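PDB 7L32: MPT synthase subunit 2 from Burkholderia ambifaria, which probably forms the catalytic subunit of molybdopterin synthase, which converts precursor Z into molybdopterin by inserting the dithiolene sulfurs during molybdenum cofactor biosynthesis. Local coordinates for residues L59-P63 / G64-K68; S117-F120 / V121-L125; G93-L96 / P97-I101. All blocks are in the same frame, centred on the assembly; numbering follows the deposited sequence.

In the fold
Along the chain contact 1 (59-68) comes first, then contact 3 (93-101), then contact 2 (117-125). Contacts 1 and 3 share the antiparallel sheet in which strands 57-61 and 93-95 are neighbours; their centres lie about 17 Å apart, yet they touch, with Leu59 O 2.8 Å from Gly93 N in a probable hydrogen bond. Contact 1 leads from that sheet into helix 65-80, and contact 3 leads from it into strand 100-108 of the mixed sheet. Contact 2 lies within helix 111-128, which follows strand 100-108; its centre is about 17 Å from that of contact 1 and about 21 Å from that of contact 3. Both exits thus lead to elements that helix 111-128 packs against.

Contact 1 of 3, residues L59-P63 / G64-K68; sequences LEHYP and GMTEK
The Tyr62 ring carries Met65 over one face: Met65 CB stands 3.8 Å from the ring centroid and 26° off the normal, a CH-pi contact. Met65 CG is anti to its backbone N (chi1 170°) and the chain bends at chi2 and chi3, which folds CE back to 3.4 Å from Tyr62 CE2. The sulfur adds a more distant Met-aromatic contact above the same ring. On the His61 ring, Pro63 CD lies over one face, offset toward the rim, while Glu67 OE1 and a water sit at the edge. Imidazole and carboxylate planes are 72° apart, and the link between them is indirect: the water is 2.8 Å from His61 NE2 and donates to Glu67 OE2.

Hydrogen bonds fix the turn between these side chains. Thr66 N reaches Tyr62 O at 2.9 Å, nearly straight, and Thr66 OG1 accepts from Tyr62 N at 2.9 Å. That hydroxyl also bonds to Pro130 O, so the buried group ties the turn to the chain just before strand 131-136. Glu67 OE1 takes the N-H of Gly64 at 2.8 Å from above the carboxylate plane. Because Gly64 is the N-cap residue and Glu67 lies three residues on, this is the side-chain-to-backbone half of a capping box, placed where strand 57-61 passes into helix 65-80.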
ATOM      1  N   LEU A  59      -2.613  13.024 -20.233  1.00 36.33           N
ATOM      2  CA  LEU A  59      -3.033  11.629 -20.313  1.00 34.09           C
ATOM      3  C   LEU A  59      -4.463  11.548 -20.824  1.00 39.37           C
ATOM      4  O   LEU A  59      -5.327  12.309 -20.381  1.00 37.12           O
ATOM      5  CB  LEU A  59      -3.002  10.929 -18.941  1.00 31.51           C
ATOM      6  CG  LEU A  59      -1.827  10.052 -18.542  1.00 50.39           C
ATOM      7  CD1 LEU A  59      -2.155   9.319 -17.221  1.00 35.67           C
ATOM      8  CD2 LEU A  59      -1.503   9.084 -19.666  1.00 38.95           C
ATOM      9  N   GLU A  60      -4.721  10.586 -21.709  1.00 33.76           N
ATOM     10  CA  GLU A  60      -6.068  10.314 -22.187  1.00 33.71           C
ATOM     11  C   GLU A  60      -6.308   8.814 -22.198  1.00 32.51           C
ATOM     12  O   GLU A  60      -5.389   8.025 -22.430  1.00 31.61           O
ATOM     13  CB  GLU A  60      -6.305  10.901 -23.597  1.00 38.65           C
ATOM     14  CG  GLU A  60      -6.484  12.422 -23.646  1.00 50.96           C
ATOM     15  CD  GLU A  60      -7.311  12.985 -22.488  1.00 65.75           C
ATOM     16  OE1 GLU A  60      -8.347  12.374 -22.118  1.00 70.68           O
ATOM     17  OE2 GLU A  60      -6.921  14.041 -21.937  1.00 66.98           O
ATOM     18  N   HIS A  61      -7.550   8.435 -21.938  1.00 30.82           N
ATOM     19  CA  HIS A  61      -7.982   7.047 -21.964  1.00 29.26           C
ATOM     20  C   HIS A  61      -8.872   6.839 -23.186  1.00 30.66           C
ATOM     21  O   HIS A  61      -9.146   7.776 -23.941  1.00 32.74           O
ATOM     22  CB  HIS A  61      -8.726   6.682 -20.674  1.00 27.34           C
ATOM     23  CG  HIS A  61     -10.059   7.360 -20.538  1.00 28.14           C
ATOM     24  ND1 HIS A  61     -10.205   8.729 -20.599  1.00 30.80           N
ATOM     25  CD2 HIS A  61     -11.305   6.857 -20.367  1.00 27.74           C
ATOM     26  CE1 HIS A  61     -11.481   9.043 -20.460  1.00 35.92           C
ATOM     27  NE2 HIS A  61     -12.170   7.924 -20.319  1.00 34.19           N
ATOM     28  N   TYR A  62      -9.303   5.586 -23.391  1.00 29.76           N
ATOM     29  CA  TYR A  62     -10.279   5.234 -24.422  1.00 33.95           C
ATOM     30  C   TYR A  62     -11.617   5.020 -23.717  1.00 30.05           C
ATOM     31  O   TYR A  62     -11.804   3.985 -23.059  1.00 28.73           O
ATOM     32  CB  TYR A  62      -9.831   3.965 -25.161  1.00 30.90           C
ATOM     33  CG  TYR A  62     -10.592   3.587 -26.447  1.00 32.69           C
ATOM     34  CD1 TYR A  62     -11.931   3.910 -26.626  1.00 33.46           C
ATOM     35  CD2 TYR A  62      -9.954   2.879 -27.460  1.00 34.50           C
ATOM     36  CE1 TYR A  62     -12.618   3.547 -27.794  1.00 35.26           C
ATOM     37  CE2 TYR A  62     -10.624   2.515 -28.628  1.00 38.43           C
ATOM     38  CZ  TYR A  62     -11.959   2.848 -28.788  1.00 37.44           C
ATOM     39  OH  TYR A  62     -12.631   2.485 -29.943  1.00 42.47           O
ATOM     40  N   PRO A  63     -12.549   5.972 -23.776  1.00 31.34           N
ATOM     41  CA  PRO A  63     -13.775   5.867 -22.966  1.00 35.67           C
ATOM     42  C   PRO A  63     -14.497   4.539 -23.157  1.00 39.12           C
ATOM     43  O   PRO A  63     -14.709   4.080 -24.279  1.00 37.95           O
ATOM     44  CB  PRO A  63     -14.616   7.050 -23.459  1.00 41.97           C
ATOM     45  CG  PRO A  63     -13.601   8.039 -23.897  1.00 38.72           C
ATOM     46  CD  PRO A  63     -12.491   7.245 -24.516  1.00 36.52           C
ATOM     47  N   GLY A  64     -14.838   3.903 -22.034  1.00 41.22           N
ATOM     48  CA  GLY A  64     -15.454   2.591 -22.064  1.00 39.25           C
ATOM     49  C   GLY A  64     -14.429   1.477 -22.151  1.00 40.32           C
ATOM     50  O   GLY A  64     -14.412   0.581 -21.308  1.00 35.23           O
ATOM     51  N   MET A  65     -13.569   1.532 -23.172  1.00 36.04           N
ATOM     52  CA  MET A  65     -12.538   0.510 -23.365  1.00 33.30           C
ATOM     53  C   MET A  65     -11.588   0.426 -22.168  1.00 29.66           C
ATOM     54  O   MET A  65     -11.303  -0.666 -21.646  1.00 27.99           O
ATOM     55  CB  MET A  65     -11.768   0.838 -24.650  1.00 42.45           C
ATOM     56  CG  MET A  65     -10.506   0.025 -24.908  1.00 41.31           C
ATOM     57  SD  MET A  65     -10.806  -1.416 -25.965  1.00 76.70           S
ATOM     58  CE  MET A  65     -11.306  -0.642 -27.496  1.00 46.12           C
ATOM     59  N   THR A  66     -11.068   1.565 -21.724  1.00 28.82           N
ATOM     60  CA  THR A  66     -10.088   1.520 -20.644  1.00 26.15           C
ATOM     61  C   THR A  66     -10.730   1.030 -19.348  1.00 24.53           C
ATOM     62  O   THR A  66     -10.136   0.222 -18.631  1.00 24.28           O
ATOM     63  CB  THR A  66      -9.427   2.889 -20.455  1.00 26.40           C
ATOM     64  OG1 THR A  66      -8.837   3.309 -21.693  1.00 28.38           O
ATOM     65  CG2 THR A  66      -8.302   2.813 -19.371  1.00 24.40           C
ATOM     66  N   GLU A  67     -11.949   1.492 -19.039  1.00 27.49           N
ATOM     67  CA  GLU A  67     -12.631   1.013 -17.831  1.00 25.10           C
ATOM     68  C   GLU A  67     -12.829  -0.498 -17.873  1.00 28.31           C
ATOM     69  O   GLU A  67     -12.587  -1.190 -16.876  1.00 29.03           O
ATOM     70  CB  GLU A  67     -13.986   1.712 -17.672  1.00 32.20           C
ATOM     71  CG  GLU A  67     -13.901   3.173 -17.220  1.00 36.12           C
ATOM     72  CD  GLU A  67     -13.926   4.177 -18.368  1.00 38.81           C
ATOM     73  OE1 GLU A  67     -13.600   3.819 -19.529  1.00 33.88           O
ATOM     74  OE2 GLU A  67     -14.260   5.349 -18.097  1.00 40.15           O
ATOM     75  N   LYS A  68     -13.243  -1.036 -19.027  1.00 29.59           N
ATOM     76  CA  LYS A  68     -13.435  -2.480 -19.130  1.00 28.62           C
ATOM     77  C   LYS A  68     -12.130  -3.238 -18.904  1.00 28.31           C
ATOM     78  O   LYS A  68     -12.130  -4.308 -18.284  1.00 26.18           O
ATOM     79  CB  LYS A  68     -14.049  -2.831 -20.486  1.00 32.32           C
ATOM     80  CG  LYS A  68     -15.542  -2.545 -20.521  1.00 41.44           C
ATOM     81  CD  LYS A  68     -16.164  -2.847 -21.877  1.00 56.41           C
ATOM     82  CE  LYS A  68     -17.583  -2.297 -21.961  1.00 66.00           C
ATOM     83  NZ  LYS A  68     -17.611  -0.816 -22.205  1.00 73.10           N
TER
HETATM   84  O   HOH W   1     -14.751   7.295 -19.594  1.00 38.08           O

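Contact 2 of 3, residues S117-F120 / V121-L125; sequences SCEF and VMDYL
Phe120 and Tyr124, one helical turn apart on the alpha-helix 111-128, touch through Phe120 CZ and Tyr124 CD2 at 3.6 Å, in the i to i+4 spacing of such a helix. The backbone evidence is regular: Val121 N bonds to Ser117 O, Met122 N to Cys118 O, Asp123 N to Glu119 O and Tyr124 N to Phe120 O, all close to straight.

Among the apolar contacts, the two rings run side by side and point the same way, but their planes stand at 71° with centroids 5.7 Å apart, so the pair is oblique. Both rings leave the helix with CG anti to the backbone N (chi1 172° for Phe120 and -161° for Tyr124), and this shared choice brings the ring of Phe120 alongside that of Tyr124. Trp157 meets the Phe120 ring edge-to-face, and helix 65-80 packs on both aromatics. Val121 meets Val104 and Ile88 of the mixed sheet and Ala77 of helix 65-80, where helix 111-128 lies on the sheet beside that neighbour.

The polar contacts gather around two carboxylates. Glu119 OE2 and Asp123 OD2 are 4.6 Å apart, a like-charge pair probably eased by its surroundings: Arg156 forms a salt bridge with Glu119 OE1, Trp157 NE1 bonds to Asp123 OD2, and Arg111 of the second subunit forms a salt bridge with Asp123 OD1, so the helix also contributes to the dimer interface. Two waters span the carboxylates, whose planes are turned against each other. One lies 2.7 Å from Glu119 OE2 and 2.8 Å from Asp123 OD1; the other is 2.7 Å from Asp123 OD2 and only weakly bound to Glu119 OE2.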
ATOM      1  N   SER A 117      -2.021  -8.813  -4.290  1.00 16.23           N
ATOM      2  CA  SER A 117      -3.048  -8.409  -5.248  1.00 19.13           C
ATOM      3  C   SER A 117      -2.888  -6.948  -5.645  1.00 18.21           C
ATOM      4  O   SER A 117      -3.119  -6.590  -6.808  1.00 16.29           O
ATOM      5  CB  SER A 117      -4.451  -8.671  -4.679  1.00 17.64           C
ATOM      6  OG  SER A 117      -4.713  -7.942  -3.476  1.00 17.55           O
ATOM      7  N   CYS A 118      -2.491  -6.089  -4.700  1.00 13.10           N
ATOM      8  CA  CYS A 118      -2.305  -4.678  -5.035  1.00 16.26           C
ATOM      9  C   CYS A 118      -1.170  -4.504  -6.037  1.00 17.87           C
ATOM     10  O   CYS A 118      -1.302  -3.754  -7.024  1.00 15.14           O
ATOM     11  CB  CYS A 118      -2.036  -3.870  -3.764  1.00 15.68           C
ATOM     12  SG  CYS A 118      -2.106  -2.078  -3.999  1.00 18.83           S
ATOM     13  N   GLU A 119      -0.046  -5.194  -5.817  1.00 15.67           N
ATOM     14  CA  GLU A 119       1.062  -5.084  -6.767  1.00 15.00           C
ATOM     15  C   GLU A 119       0.706  -5.708  -8.110  1.00 17.13           C
ATOM     16  O   GLU A 119       1.066  -5.168  -9.170  1.00 14.89           O
ATOM     17  CB  GLU A 119       2.323  -5.743  -6.192  1.00 18.31           C
ATOM     18  CG  GLU A 119       3.520  -5.610  -7.098  1.00 21.70           C
ATOM     19  CD  GLU A 119       4.861  -5.844  -6.380  1.00 26.23           C
ATOM     20  OE1 GLU A 119       4.898  -6.508  -5.317  1.00 23.06           O
ATOM     21  OE2 GLU A 119       5.868  -5.317  -6.886  1.00 26.69           O
ATOM     22  N   PHE A 120       0.012  -6.846  -8.088  1.00 15.11           N
ATOM     23  CA  PHE A 120      -0.430  -7.469  -9.341  1.00 17.33           C
ATOM     24  C   PHE A 120      -1.296  -6.508 -10.159  1.00 16.96           C
ATOM     25  O   PHE A 120      -1.111  -6.365 -11.384  1.00 18.48           O
ATOM     26  CB  PHE A 120      -1.193  -8.773  -9.038  1.00 15.01           C
ATOM     27  CG  PHE A 120      -1.860  -9.378 -10.257  1.00 16.23           C
ATOM     28  CD1 PHE A 120      -1.150 -10.207 -11.108  1.00 17.36           C
ATOM     29  CD2 PHE A 120      -3.202  -9.122 -10.537  1.00 16.60           C
ATOM     30  CE1 PHE A 120      -1.745 -10.740 -12.283  1.00 21.76           C
ATOM     31  CE2 PHE A 120      -3.804  -9.649 -11.680  1.00 18.10           C
ATOM     32  CZ  PHE A 120      -3.084 -10.466 -12.559  1.00 21.15           C
ATOM     33  N   VAL A 121      -2.271  -5.870  -9.508  1.00 15.10           N
ATOM     34  CA  VAL A 121      -3.155  -4.941 -10.222  1.00 17.94           C
ATOM     35  C   VAL A 121      -2.348  -3.786 -10.809  1.00 16.91           C
ATOM     36  O   VAL A 121      -2.567  -3.390 -11.959  1.00 16.65           O
ATOM     37  CB  VAL A 121      -4.288  -4.438  -9.297  1.00 17.10           C
ATOM     38  CG1 VAL A 121      -5.070  -3.271  -9.960  1.00 15.31           C
ATOM     39  CG2 VAL A 121      -5.280  -5.579  -8.935  1.00 15.12           C
ATOM     40  N   MET A 122      -1.396  -3.234 -10.042  1.00 16.41           N
ATOM     41  CA  MET A 122      -0.567  -2.140 -10.559  1.00 15.89           C
ATOM     42  C   MET A 122       0.278  -2.592 -11.748  1.00 18.12           C
ATOM     43  O   MET A 122       0.372  -1.873 -12.759  1.00 18.37           O
ATOM     44  CB  MET A 122       0.355  -1.559  -9.458  1.00 14.41           C
ATOM     45  CG  MET A 122      -0.333  -0.487  -8.557  1.00 16.90           C
ATOM     46  SD  MET A 122      -0.979   0.927  -9.525  1.00 21.43           S
ATOM     47  CE  MET A 122       0.531   1.532 -10.249  1.00 20.53           C
ATOM     48  N   ASP A 123       0.904  -3.776 -11.654  1.00 15.71           N
ATOM     49  CA  ASP A 123       1.726  -4.281 -12.761  1.00 17.74           C
ATOM     50  C   ASP A 123       0.888  -4.456 -14.026  1.00 20.88           C
ATOM     51  O   ASP A 123       1.312  -4.088 -15.124  1.00 20.80           O
ATOM     52  CB  ASP A 123       2.360  -5.624 -12.391  1.00 19.49           C
ATOM     53  CG  ASP A 123       3.530  -5.487 -11.425  1.00 24.75           C
ATOM     54  OD1 ASP A 123       4.072  -4.368 -11.255  1.00 23.10           O
ATOM     55  OD2 ASP A 123       3.891  -6.523 -10.838  1.00 22.14           O
ATOM     56  N   TYR A 124      -0.287  -5.071 -13.885  1.00 18.41           N
ATOM     57  CA  TYR A 124      -1.165  -5.331 -15.033  1.00 23.87           C
ATOM     58  C   TYR A 124      -1.717  -4.022 -15.591  1.00 21.45           C
ATOM     59  O   TYR A 124      -1.769  -3.820 -16.818  1.00 24.31           O
ATOM     60  CB  TYR A 124      -2.292  -6.259 -14.556  1.00 20.69           C
ATOM     61  CG  TYR A 124      -3.113  -7.060 -15.548  1.00 30.24           C
ATOM     62  CD1 TYR A 124      -3.058  -6.820 -16.917  1.00 30.86           C
ATOM     63  CD2 TYR A 124      -4.029  -8.011 -15.085  1.00 29.55           C
ATOM     64  CE1 TYR A 124      -3.858  -7.545 -17.812  1.00 38.38           C
ATOM     65  CE2 TYR A 124      -4.833  -8.746 -15.974  1.00 33.87           C
ATOM     66  CZ  TYR A 124      -4.742  -8.502 -17.334  1.00 39.57           C
ATOM     67  OH  TYR A 124      -5.531  -9.214 -18.223  1.00 38.16           O
ATOM     68  N   LEU A 125      -2.105  -3.107 -14.700  1.00 20.81           N
ATOM     69  CA  LEU A 125      -2.545  -1.775 -15.118  1.00 27.63           C
ATOM     70  C   LEU A 125      -1.473  -1.070 -15.947  1.00 25.10           C
ATOM     71  O   LEU A 125      -1.745  -0.562 -17.050  1.00 22.63           O
ATOM     72  CB  LEU A 125      -2.897  -0.944 -13.872  1.00 24.68           C
ATOM     73  CG  LEU A 125      -3.450   0.480 -14.018  1.00 32.95           C
ATOM     74  CD1 LEU A 125      -4.247   0.837 -12.747  1.00 32.66           C
ATOM     75  CD2 LEU A 125      -2.351   1.532 -14.255  1.00 25.26           C
TER
HETATM   76  O   HOH W   2       6.036  -7.182  -9.399  1.00 26.13           O
HETATM   77  O   HOH W   3       5.818  -3.853  -9.154  1.00 28.23           O

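Contact 3 of 3, residues G93-L96 / P97-I101; sequences GRLL and PLDQI
Asp99 reaches back across the turn to Leu96, beginning with its CB, which lies 3.1 Å from Leu96 O. Its CG is anti to the carbonyl carbon and beside the backbone N (chi1 -77°), a setting that carries the carboxylate back toward the start of the turn. CG passes 3.3 Å from Leu96 O, and at the tip OD2 accepts the N-H of Leu96 at 2.6 Å, a short bond with an N-H...O angle of 159°. The donor comes from above the carboxylate plane, 53° out of it. OD2 also lies near Leu95, 3.5 Å from the carbonyl carbon of that residue. OD1 stays farther off, 3.9 Å from Leu96 O, without a bond across the turn.

A second bond runs the other way: Asp99 N donates to Leu96 O at 3.0 Å, completing a type II beta turn from Leu96 to Asp99. Leu96 is therefore held through both its N-H and its carbonyl by one residue. Where the two strands flank the turn, Leu95 CD1 approaches Ile101 CG1 at 4.3 Å, a loose apolar contact.

In the fold, the turn carries the chain from strand 93-95, paired with strand 57-61, into strand 100-108 of the mixed sheet. Backbone bonds of Leu98 and Asp99 to Val45 and of Ile101 to Gly43 tie it to strand 37-44 and the loop after it, while Leu98 packs on Pro33 of the second subunit.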
ATOM      1  N   GLY A  93      -6.283  13.761 -18.199  1.00 34.78           N
ATOM      2  CA  GLY A  93      -6.181  15.193 -18.384  1.00 39.40           C
ATOM      3  C   GLY A  93      -4.763  15.709 -18.228  1.00 39.32           C
ATOM      4  O   GLY A  93      -3.779  14.978 -18.345  1.00 37.40           O
ATOM      5  N   ARG A  94      -4.669  17.007 -17.964  1.00 38.12           N
ATOM      6  CA  ARG A  94      -3.382  17.684 -17.838  1.00 42.38           C
ATOM      7  C   ARG A  94      -2.930  17.589 -16.383  1.00 40.20           C
ATOM      8  O   ARG A  94      -3.530  18.205 -15.496  1.00 46.02           O
ATOM      9  CB  ARG A  94      -3.510  19.133 -18.303  1.00 46.74           C
ATOM     10  CG  ARG A  94      -2.200  19.867 -18.509  1.00 57.98           C
ATOM     11  CD  ARG A  94      -2.469  21.256 -19.084  1.00 63.68           C
ATOM     12  NE  ARG A  94      -1.315  22.136 -18.962  1.00 76.49           N
ATOM     13  CZ  ARG A  94      -1.054  22.869 -17.887  1.00 76.12           C
ATOM     14  NH1 ARG A  94      -1.828  22.824 -16.815  1.00 61.76           N
ATOM     15  NH2 ARG A  94       0.010  23.666 -17.886  1.00 81.45           N
ATOM     16  N   LEU A  95      -1.868  16.827 -16.142  1.00 41.19           N
ATOM     17  CA  LEU A  95      -1.387  16.539 -14.793  1.00 40.96           C
ATOM     18  C   LEU A  95      -0.005  17.150 -14.615  1.00 47.77           C
ATOM     19  O   LEU A  95       0.875  16.960 -15.462  1.00 46.59           O
ATOM     20  CB  LEU A  95      -1.341  15.034 -14.541  1.00 35.20           C
ATOM     21  CG  LEU A  95      -2.666  14.289 -14.747  1.00 39.51           C
ATOM     22  CD1 LEU A  95      -2.419  12.787 -14.845  1.00 42.15           C
ATOM     23  CD2 LEU A  95      -3.662  14.598 -13.625  1.00 34.22           C
ATOM     24  N   LEU A  96       0.176  17.896 -13.524  1.00 39.61           N
ATOM     25  CA  LEU A  96       1.420  18.599 -13.236  1.00 40.02           C
ATOM     26  C   LEU A  96       2.329  17.749 -12.358  1.00 40.61           C
ATOM     27  O   LEU A  96       1.876  16.790 -11.726  1.00 40.52           O
ATOM     28  CB  LEU A  96       1.119  19.932 -12.548  1.00 40.78           C
ATOM     29  CG  LEU A  96       0.439  20.963 -13.453  1.00 50.31           C
ATOM     30  CD1 LEU A  96       0.097  22.243 -12.693  1.00 53.23           C
ATOM     31  CD2 LEU A  96       1.332  21.271 -14.641  1.00 55.33           C
ATOM     32  N   PRO A  97       3.621  18.080 -12.295  1.00 40.79           N
ATOM     33  CA  PRO A  97       4.502  17.418 -11.326  1.00 44.98           C
ATOM     34  C   PRO A  97       3.928  17.498  -9.920  1.00 44.61           C
ATOM     35  O   PRO A  97       3.417  18.538  -9.492  1.00 39.64           O
ATOM     36  CB  PRO A  97       5.816  18.201 -11.444  1.00 47.06           C
ATOM     37  CG  PRO A  97       5.790  18.753 -12.844  1.00 45.51           C
ATOM     38  CD  PRO A  97       4.349  19.052 -13.133  1.00 43.91           C
ATOM     39  N   LEU A  98       4.019  16.378  -9.210  1.00 36.19           N
ATOM     40  CA  LEU A  98       3.552  16.124  -7.853  1.00 38.15           C
ATOM     41  C   LEU A  98       2.066  15.762  -7.813  1.00 41.33           C
ATOM     42  O   LEU A  98       1.591  15.316  -6.767  1.00 34.82           O
ATOM     43  CB  LEU A  98       3.825  17.291  -6.879  1.00 41.44           C
ATOM     44  CG  LEU A  98       5.282  17.753  -6.803  1.00 45.67           C
ATOM     45  CD1 LEU A  98       5.446  18.928  -5.836  1.00 45.90           C
ATOM     46  CD2 LEU A  98       6.206  16.603  -6.444  1.00 40.59           C
ATOM     47  N   ASP A  99       1.321  15.910  -8.913  1.00 33.14           N
ATOM     48  CA  ASP A  99      -0.082  15.514  -8.925  1.00 33.41           C
ATOM     49  C   ASP A  99      -0.218  14.006  -8.759  1.00 29.31           C
ATOM     50  O   ASP A  99       0.561  13.233  -9.321  1.00 28.76           O
ATOM     51  CB  ASP A  99      -0.746  15.897 -10.252  1.00 31.29           C
ATOM     52  CG  ASP A  99      -1.085  17.372 -10.351  1.00 39.84           C
ATOM     53  OD1 ASP A  99      -0.961  18.120  -9.358  1.00 45.00           O
ATOM     54  OD2 ASP A  99      -1.454  17.780 -11.463  1.00 38.60           O
ATOM     55  N   GLN A 100      -1.255  13.590  -8.037  1.00 30.91           N
ATOM     56  CA  GLN A 100      -1.633  12.181  -8.015  1.00 28.89           C
ATOM     57  C   GLN A 100      -2.115  11.740  -9.390  1.00 28.24           C
ATOM     58  O   GLN A 100      -2.873  12.457 -10.053  1.00 30.14           O
ATOM     59  CB  GLN A 100      -2.738  11.943  -6.989  1.00 32.10           C
ATOM     60  CG  GLN A 100      -2.315  12.204  -5.549  1.00 38.29           C
ATOM     61  CD  GLN A 100      -3.426  11.939  -4.539  1.00 38.36           C
ATOM     62  OE1 GLN A 100      -3.200  11.285  -3.522  1.00 35.83           O
ATOM     63  NE2 GLN A 100      -4.621  12.476  -4.800  1.00 32.22           N
ATOM     64  N   ILE A 101      -1.689  10.549  -9.806  1.00 23.05           N
ATOM     65  CA  ILE A 101      -2.120   9.942 -11.078  1.00 24.29           C
ATOM     66  C   ILE A 101      -3.120   8.821 -10.847  1.00 25.88           C
ATOM     67  O   ILE A 101      -4.160   8.747 -11.497  1.00 22.96           O
ATOM     68  CB  ILE A 101      -0.902   9.400 -11.863  1.00 26.92           C
ATOM     69  CG1 ILE A 101       0.107  10.495 -12.171  1.00 34.82           C
ATOM     70  CG2 ILE A 101      -1.343   8.719 -13.161  1.00 31.01           C
ATOM     71  CD1 ILE A 101       1.438   9.921 -12.631  1.00 35.17           C
TER